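Local atomic coordinates of beta-phosphoglucomutase (Clostridium difficile, PDB entry 4GIB), a protein that probably interconverts beta-D-glucose 1-phosphate and beta-D-glucose 6-phosphate with the help of magnesium, as a phosphomutase of the HAD-like superfamily. Residues I200-G214 against L219-L232. Numbering follows the deposited sequence.
Sequences IDAINSANMFSVGVG and LKKANLVVDSTNQL. With NA (sodium ion), chain C.
Strand 224-226 closes one edge of the parallel Rossmann-like sheet by pairing with strand 209-213, and a sodium ion joins the residues leading into both strands, Met208 and Asn223, to helix 197-205. Leu224 N bonds Ser210 O; Gly212 N gives a nearly straight bond to Leu224 O (2.7 Å, 172°); Val226 N then bonds Gly212 O, and Gly214 N bonds Val226 O. Just before this series, the side-chain amide of Asn223 adds a bond: its OD1 accepts the N-H of Ser210 (2.8 Å), the donor tilted 22° from the carbonyl plane. The same OD1 coordinates the sodium ion at 2.5 Å. Asn204 OD1 and Met208 O bind this ion too, and two waters bring its ligands to five. Their shared cation probably offsets the repulsion between Asn204 OD1 and Asn223 OD1, 3.2 Å apart. With chi1 64°, Ser210 OG sits between its own backbone N and carbonyl carbon, from where it donates to Asn204 OD1 and accepts Asn223 N (2.9 Å). Asn204 ND2 reaches Lys221 O (2.8 Å) from above the carbonyl plane, holding the 219-222 turn against helix 197-205. On one face of the sheet, Leu232 CD2 meets Val211 CG1 (3.7 Å); on the other, bare Gly212 lets Leu219 and Ala222 close in beside Ile200. Helix 197-205 leading into strand 209-213, itself bonded to strand 190-194, is the beta-alpha-beta crossover of the HAD-like core, here extended by one parallel edge strand.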
ATOM      1  N   ILE A 200       1.250  -5.116  -7.083  1.00 22.71           N
ATOM      2  CA  ILE A 200       1.402  -5.036  -8.528  1.00 21.04           C
ATOM      3  C   ILE A 200       0.363  -5.919  -9.178  1.00 22.30           C
ATOM      4  O   ILE A 200      -0.231  -5.506 -10.162  1.00 22.23           O
ATOM      5  CB  ILE A 200       2.814  -5.476  -9.027  1.00 22.55           C
ATOM      6  CG1 ILE A 200       3.889  -4.487  -8.588  1.00 20.47           C
ATOM      7  CG2 ILE A 200       2.855  -5.558 -10.567  1.00 21.21           C
ATOM      8  CD1 ILE A 200       3.669  -3.092  -9.100  1.00 23.37           C
ATOM      9  N   ASP A 201       0.133  -7.134  -8.644  1.00 23.93           N
ATOM     10  CA  ASP A 201      -0.882  -8.026  -9.225  1.00 24.77           C
ATOM     11  C   ASP A 201      -2.275  -7.397  -9.106  1.00 25.04           C
ATOM     12  O   ASP A 201      -3.075  -7.491 -10.035  1.00 26.08           O
ATOM     13  CB  ASP A 201      -0.853  -9.441  -8.606  1.00 28.04           C
ATOM     14  CG  ASP A 201       0.368 -10.287  -9.065  1.00 31.02           C
ATOM     15  OD1 ASP A 201       1.142  -9.847  -9.945  1.00 31.91           O
ATOM     16  OD2 ASP A 201       0.550 -11.400  -8.536  1.00 33.43           O
ATOM     17  N   ALA A 202      -2.553  -6.749  -7.971  1.00 23.83           N
ATOM     18  CA  ALA A 202      -3.828  -6.074  -7.742  1.00 23.39           C
ATOM     19  C   ALA A 202      -4.052  -4.936  -8.764  1.00 22.31           C
ATOM     20  O   ALA A 202      -5.153  -4.785  -9.326  1.00 20.82           O
ATOM     21  CB  ALA A 202      -3.892  -5.535  -6.292  1.00 23.27           C
ATOM     22  N   ILE A 203      -3.004  -4.143  -8.986  1.00 21.68           N
ATOM     23  CA  ILE A 203      -3.034  -3.051  -9.961  1.00 21.64           C
ATOM     24  C   ILE A 203      -3.325  -3.592 -11.374  1.00 22.58           C
ATOM     25  O   ILE A 203      -4.250  -3.130 -12.037  1.00 23.45           O
ATOM     26  CB  ILE A 203      -1.697  -2.230  -9.974  1.00 19.78           C
ATOM     27  CG1 ILE A 203      -1.471  -1.529  -8.638  1.00 22.34           C
ATOM     28  CG2 ILE A 203      -1.726  -1.150 -11.054  1.00 17.15           C
ATOM     29  CD1 ILE A 203      -0.037  -0.945  -8.479  1.00 21.06           C
ATOM     30  N   ASN A 204      -2.549  -4.566 -11.840  1.00 24.22           N
ATOM     31  CA  ASN A 204      -2.814  -5.144 -13.184  1.00 25.82           C
ATOM     32  C   ASN A 204      -4.209  -5.783 -13.231  1.00 26.18           C
ATOM     33  O   ASN A 204      -4.910  -5.706 -14.235  1.00 27.97           O
ATOM     34  CB  ASN A 204      -1.751  -6.172 -13.583  1.00 25.18           C
ATOM     35  CG  ASN A 204      -0.361  -5.553 -13.773  1.00 27.79           C
ATOM     36  OD1 ASN A 204      -0.235  -4.390 -14.165  1.00 24.17           O
ATOM     37  ND2 ASN A 204       0.686  -6.350 -13.525  1.00 22.74           N
ATOM     38  N   SER A 205      -4.623  -6.404 -12.139  1.00 25.69           N
ATOM     39  CA  SER A 205      -5.942  -7.031 -12.118  1.00 25.85           C
ATOM     40  C   SER A 205      -7.054  -5.994 -12.178  1.00 24.62           C
ATOM     41  O   SER A 205      -8.108  -6.294 -12.662  1.00 26.00           O
ATOM     42  CB  SER A 205      -6.082  -7.977 -10.947  1.00 26.63           C
ATOM     43  OG  SER A 205      -5.307  -9.143 -11.197  1.00 29.44           O
ATOM     44  N   ALA A 206      -6.788  -4.767 -11.726  1.00 24.38           N
ATOM     45  CA  ALA A 206      -7.743  -3.648 -11.840  1.00 24.97           C
ATOM     46  C   ALA A 206      -7.686  -2.976 -13.231  1.00 25.65           C
ATOM     47  O   ALA A 206      -8.343  -1.958 -13.462  1.00 27.40           O
ATOM     48  CB  ALA A 206      -7.468  -2.595 -10.753  1.00 23.46           C
ATOM     49  N   ASN A 207      -6.898  -3.550 -14.138  1.00 26.68           N
ATOM     50  CA  ASN A 207      -6.708  -3.049 -15.506  1.00 27.44           C
ATOM     51  C   ASN A 207      -6.063  -1.668 -15.556  1.00 25.09           C
ATOM     52  O   ASN A 207      -6.411  -0.853 -16.397  1.00 23.37           O
ATOM     53  CB  ASN A 207      -8.021  -3.097 -16.314  1.00 30.44           C
ATOM     54  CG  ASN A 207      -8.476  -4.517 -16.601  1.00 36.55           C
ATOM     55  OD1 ASN A 207      -7.682  -5.458 -16.537  1.00 45.97           O
ATOM     56  ND2 ASN A 207      -9.754  -4.680 -16.935  1.00 40.96           N
ATOM     57  N   MET A 208      -5.100  -1.434 -14.663  1.00 23.46           N
ATOM     58  CA  MET A 208      -4.375  -0.166 -14.574  1.00 22.65           C
ATOM     59  C   MET A 208      -2.907  -0.344 -14.957  1.00 22.53           C
ATOM     60  O   MET A 208      -2.403  -1.466 -15.027  1.00 21.38           O
ATOM     61  CB  MET A 208      -4.421   0.374 -13.139  1.00 21.16           C
ATOM     62  CG  MET A 208      -5.803   0.465 -12.524  1.00 19.80           C
ATOM     63  SD  MET A 208      -5.683   1.153 -10.854  1.00 22.21           S
ATOM     64  CE  MET A 208      -7.404   1.436 -10.439  1.00 10.56           C
ATOM     65  N   PHE A 209      -2.226   0.779 -15.184  1.00 22.33           N
ATOM     66  CA  PHE A 209      -0.807   0.777 -15.509  1.00 23.17           C
ATOM     67  C   PHE A 209      -0.073   0.603 -14.183  1.00 22.73           C
ATOM     68  O   PHE A 209      -0.248   1.399 -13.279  1.00 22.80           O
ATOM     69  CB  PHE A 209      -0.427   2.078 -16.219  1.00 24.57           C
ATOM     70  CG  PHE A 209       1.030   2.205 -16.549  1.00 22.49           C
ATOM     71  CD1 PHE A 209       1.631   1.345 -17.446  1.00 26.59           C
ATOM     72  CD2 PHE A 209       1.783   3.228 -16.012  1.00 21.64           C
ATOM     73  CE1 PHE A 209       2.980   1.478 -17.777  1.00 28.17           C
ATOM     74  CE2 PHE A 209       3.126   3.375 -16.337  1.00 23.52           C
ATOM     75  CZ  PHE A 209       3.727   2.497 -17.216  1.00 27.10           C
ATOM     76  N   SER A 210       0.722  -0.462 -14.057  1.00 22.40           N
ATOM     77  CA  SER A 210       1.382  -0.747 -12.794  1.00 21.23           C
ATOM     78  C   SER A 210       2.830  -0.256 -12.780  1.00 21.68           C
ATOM     79  O   SER A 210       3.585  -0.484 -13.731  1.00 22.89           O
ATOM     80  CB  SER A 210       1.305  -2.245 -12.484  1.00 22.24           C
ATOM     81  OG  SER A 210       2.020  -3.029 -13.449  1.00 22.62           O
ATOM     82  N   VAL A 211       3.190   0.454 -11.711  1.00 21.30           N
ATOM     83  CA  VAL A 211       4.557   0.949 -11.512  1.00 21.96           C
ATOM     84  C   VAL A 211       5.087   0.335 -10.217  1.00 22.09           C
ATOM     85  O   VAL A 211       4.509   0.534  -9.125  1.00 20.64           O
ATOM     86  CB  VAL A 211       4.618   2.474 -11.407  1.00 22.76           C
ATOM     87  CG1 VAL A 211       6.081   2.947 -11.259  1.00 21.64           C
ATOM     88  CG2 VAL A 211       3.950   3.123 -12.626  1.00 23.24           C
ATOM     89  N   GLY A 212       6.163  -0.436 -10.354  1.00 22.45           N
ATOM     90  CA  GLY A 212       6.800  -1.104  -9.228  1.00 23.04           C
ATOM     91  C   GLY A 212       8.065  -0.376  -8.808  1.00 24.25           C
ATOM     92  O   GLY A 212       8.821   0.142  -9.649  1.00 21.09           O
ATOM     93  N   VAL A 213       8.288  -0.323  -7.496  1.00 25.75           N
ATOM     94  CA  VAL A 213       9.455   0.345  -6.930  1.00 25.56           C
ATOM     95  C   VAL A 213      10.238  -0.609  -6.061  1.00 26.38           C
ATOM     96  O   VAL A 213       9.774  -0.998  -4.988  1.00 25.99           O
ATOM     97  CB  VAL A 213       9.053   1.549  -6.053  1.00 26.27           C
ATOM     98  CG1 VAL A 213      10.297   2.226  -5.495  1.00 28.83           C
ATOM     99  CG2 VAL A 213       8.229   2.532  -6.849  1.00 24.35           C
ATOM    100  N   GLY A 214      11.437  -0.968  -6.515  1.00 28.23           N
ATOM    101  CA  GLY A 214      12.298  -1.870  -5.771  1.00 29.23           C
ATOM    102  C   GLY A 214      12.985  -2.878  -6.671  1.00 31.24           C
ATOM    103  O   GLY A 214      13.342  -2.568  -7.807  1.00 30.92           O
ATOM    104  N   LEU A 219       9.407  -7.684  -8.736  1.00 32.54           N
ATOM    105  CA  LEU A 219       8.363  -6.847  -9.316  1.00 30.90           C
ATOM    106  C   LEU A 219       8.257  -7.016 -10.845  1.00 30.50           C
ATOM    107  O   LEU A 219       7.763  -6.131 -11.535  1.00 26.44           O
ATOM    108  CB  LEU A 219       8.612  -5.380  -8.939  1.00 29.33           C
ATOM    109  CG  LEU A 219       8.741  -5.106  -7.430  1.00 30.43           C
ATOM    110  CD1 LEU A 219       9.215  -3.680  -7.187  1.00 28.68           C
ATOM    111  CD2 LEU A 219       7.427  -5.397  -6.666  1.00 26.63           C
ATOM    112  N   LYS A 220       8.683  -8.178 -11.347  1.00 32.68           N
ATOM    113  CA  LYS A 220       8.655  -8.489 -12.787  1.00 34.36           C
ATOM    114  C   LYS A 220       7.335  -8.291 -13.537  1.00 32.89           C
ATOM    115  O   LYS A 220       7.349  -8.087 -14.748  1.00 34.01           O
ATOM    116  CB  LYS A 220       9.063  -9.943 -13.043  1.00 37.30           C
ATOM    117  CG  LYS A 220      10.526 -10.240 -12.958  1.00 40.64           C
ATOM    118  CD  LYS A 220      10.844 -11.530 -13.731  1.00 49.36           C
ATOM    119  CE  LYS A 220      10.040 -12.756 -13.280  1.00 52.55           C
ATOM    120  NZ  LYS A 220      10.404 -13.219 -11.919  1.00 57.77           N
ATOM    121  N   LYS A 221       6.205  -8.400 -12.850  1.00 30.74           N
ATOM    122  CA  LYS A 221       4.912  -8.277 -13.521  1.00 30.69           C
ATOM    123  C   LYS A 221       4.430  -6.839 -13.684  1.00 27.90           C
ATOM    124  O   LYS A 221       3.395  -6.587 -14.270  1.00 27.25           O
ATOM    125  CB  LYS A 221       3.884  -9.166 -12.818  1.00 33.14           C
ATOM    126  CG  LYS A 221       4.277 -10.654 -12.970  1.00 36.71           C
ATOM    127  CD  LYS A 221       3.398 -11.621 -12.206  1.00 41.27           C
ATOM    128  CE  LYS A 221       3.853 -13.060 -12.489  1.00 43.29           C
ATOM    129  NZ  LYS A 221       3.042 -14.077 -11.768  1.00 47.39           N
ATOM    130  N   ALA A 222       5.215  -5.891 -13.200  1.00 26.89           N
ATOM    131  CA  ALA A 222       4.878  -4.498 -13.322  1.00 25.49           C
ATOM    132  C   ALA A 222       5.084  -4.050 -14.768  1.00 25.85           C
ATOM    133  O   ALA A 222       5.914  -4.588 -15.480  1.00 28.96           O
ATOM    134  CB  ALA A 222       5.722  -3.675 -12.366  1.00 24.13           C
ATOM    135  N   ASN A 223       4.306  -3.065 -15.197  1.00 26.21           N
ATOM    136  CA  ASN A 223       4.407  -2.534 -16.546  1.00 25.87           C
ATOM    137  C   ASN A 223       5.659  -1.687 -16.640  1.00 26.54           C
ATOM    138  O   ASN A 223       6.265  -1.561 -17.712  1.00 27.15           O
ATOM    139  CB  ASN A 223       3.161  -1.729 -16.874  1.00 24.99           C
ATOM    140  CG  ASN A 223       1.910  -2.581 -16.859  1.00 24.82           C
ATOM    141  OD1 ASN A 223       0.885  -2.202 -16.281  1.00 23.67           O
ATOM    142  ND2 ASN A 223       1.990  -3.752 -17.473  1.00 26.60           N
ATOM    143  N   LEU A 224       6.052  -1.142 -15.486  1.00 24.69           N
ATOM    144  CA  LEU A 224       7.257  -0.351 -15.338  1.00 25.00           C
ATOM    145  C   LEU A 224       7.836  -0.562 -13.932  1.00 24.82           C
ATOM    146  O   LEU A 224       7.110  -0.592 -12.920  1.00 22.57           O
ATOM    147  CB  LEU A 224       6.972   1.137 -15.565  1.00 24.61           C
ATOM    148  CG  LEU A 224       8.150   2.078 -15.274  1.00 27.26           C
ATOM    149  CD1 LEU A 224       9.332   1.797 -16.231  1.00 26.46           C
ATOM    150  CD2 LEU A 224       7.711   3.550 -15.353  1.00 25.57           C
ATOM    151  N   VAL A 225       9.151  -0.720 -13.877  1.00 25.64           N
ATOM    152  CA  VAL A 225       9.828  -0.910 -12.616  1.00 25.85           C
ATOM    153  C   VAL A 225      10.944   0.093 -12.485  1.00 26.40           C
ATOM    154  O   VAL A 225      11.759   0.243 -13.403  1.00 26.14           O
ATOM    155  CB  VAL A 225      10.417  -2.331 -12.509  1.00 26.84           C
ATOM    156  CG1 VAL A 225      11.289  -2.453 -11.282  1.00 28.21           C
ATOM    157  CG2 VAL A 225       9.284  -3.375 -12.488  1.00 27.95           C
ATOM    158  N   VAL A 226      10.965   0.812 -11.366  1.00 25.51           N
ATOM    159  CA  VAL A 226      12.074   1.718 -11.091  1.00 28.22           C
ATOM    160  C   VAL A 226      12.735   1.264  -9.791  1.00 29.70           C
ATOM    161  O   VAL A 226      12.112   0.565  -8.986  1.00 29.06           O
ATOM    162  CB  VAL A 226      11.663   3.214 -11.042  1.00 28.72           C
ATOM    163  CG1 VAL A 226      11.180   3.667 -12.400  1.00 30.59           C
ATOM    164  CG2 VAL A 226      10.605   3.476  -9.978  1.00 25.34           C
ATOM    165  N   ASP A 227      13.996   1.667  -9.612  1.00 30.89           N
ATOM    166  CA  ASP A 227      14.819   1.289  -8.465  1.00 32.68           C
ATOM    167  C   ASP A 227      14.337   1.823  -7.129  1.00 31.62           C
ATOM    168  O   ASP A 227      14.309   1.086  -6.147  1.00 31.64           O
ATOM    169  CB  ASP A 227      16.270   1.783  -8.670  1.00 34.20           C
ATOM    170  CG  ASP A 227      16.974   1.082  -9.818  1.00 41.05           C
ATOM    171  OD1 ASP A 227      16.458   0.047 -10.282  1.00 47.88           O
ATOM    172  OD2 ASP A 227      18.054   1.552 -10.252  1.00 49.36           O
ATOM    173  N   SER A 228      14.005   3.113  -7.095  1.00 30.35           N
ATOM    174  CA  SER A 228      13.580   3.768  -5.880  1.00 30.23           C
ATOM    175  C   SER A 228      12.632   4.919  -6.188  1.00 30.56           C
ATOM    176  O   SER A 228      12.470   5.309  -7.360  1.00 29.72           O
ATOM    177  CB  SER A 228      14.791   4.302  -5.111  1.00 32.77           C
ATOM    178  OG  SER A 228      15.423   5.349  -5.813  1.00 32.90           O
ATOM    179  N   THR A 229      12.026   5.464  -5.127  1.00 28.79           N
ATOM    180  CA  THR A 229      11.056   6.554  -5.249  1.00 28.19           C
ATOM    181  C   THR A 229      11.649   7.790  -5.946  1.00 31.05           C
ATOM    182  O   THR A 229      10.913   8.572  -6.550  1.00 30.73           O
ATOM    183  CB  THR A 229      10.436   6.922  -3.871  1.00 28.79           C
ATOM    184  OG1 THR A 229      11.472   7.294  -2.954  1.00 26.54           O
ATOM    185  CG2 THR A 229       9.649   5.726  -3.285  1.00 24.57           C
ATOM    186  N   ASN A 230      12.971   7.952  -5.881  1.00 33.82           N
ATOM    187  CA  ASN A 230      13.653   9.063  -6.567  1.00 36.07           C
ATOM    188  C   ASN A 230      13.611   8.955  -8.077  1.00 36.08           C
ATOM    189  O   ASN A 230      13.890   9.932  -8.779  1.00 35.94           O
ATOM    190  CB  ASN A 230      15.126   9.141  -6.158  1.00 38.10           C
ATOM    191  CG  ASN A 230      15.357  10.000  -4.950  1.00 40.92           C
ATOM    192  OD1 ASN A 230      14.612  10.948  -4.685  1.00 47.23           O
ATOM    193  ND2 ASN A 230      16.434   9.716  -4.233  1.00 48.60           N
ATOM    194  N   GLN A 231      13.294   7.759  -8.569  1.00 34.96           N
ATOM    195  CA  GLN A 231      13.232   7.505  -9.999  1.00 34.34           C
ATOM    196  C   GLN A 231      11.816   7.773 -10.528  1.00 32.04           C
ATOM    197  O   GLN A 231      11.597   7.742 -11.726  1.00 30.19           O
ATOM    198  CB  GLN A 231      13.605   6.050 -10.279  1.00 34.86           C
ATOM    199  CG  GLN A 231      14.920   5.575  -9.638  1.00 39.27           C
ATOM    200  CD  GLN A 231      16.128   6.277 -10.191  1.00 47.09           C
ATOM    201  OE1 GLN A 231      16.245   6.458 -11.398  1.00 54.62           O
ATOM    202  NE2 GLN A 231      17.058   6.651  -9.315  1.00 51.66           N
ATOM    203  N   LEU A 232      10.861   8.002  -9.625  1.00 30.56           N
ATOM    204  CA  LEU A 232       9.469   8.277 -10.001  1.00 28.85           C
ATOM    205  C   LEU A 232       9.273   9.728 -10.456  1.00 30.67           C
ATOM    206  O   LEU A 232       8.683  10.540  -9.740  1.00 30.32           O
ATOM    207  CB  LEU A 232       8.530   7.981  -8.836  1.00 27.33           C
ATOM    208  CG  LEU A 232       8.392   6.520  -8.394  1.00 24.68           C
ATOM    209  CD1 LEU A 232       7.475   6.445  -7.188  1.00 18.45           C
ATOM    210  CD2 LEU A 232       7.862   5.675  -9.539  1.00 14.81           C
TER
HETATM  211 NA    NA C 301      -1.331  -3.319 -16.254  1.00 24.07          NA
HETATM  212  O   HOH W   1      -3.304  -4.645 -16.367  1.00 18.98           O
HETATM  213  O   HOH W   2      -0.967  -5.377 -17.277  1.00 29.09           O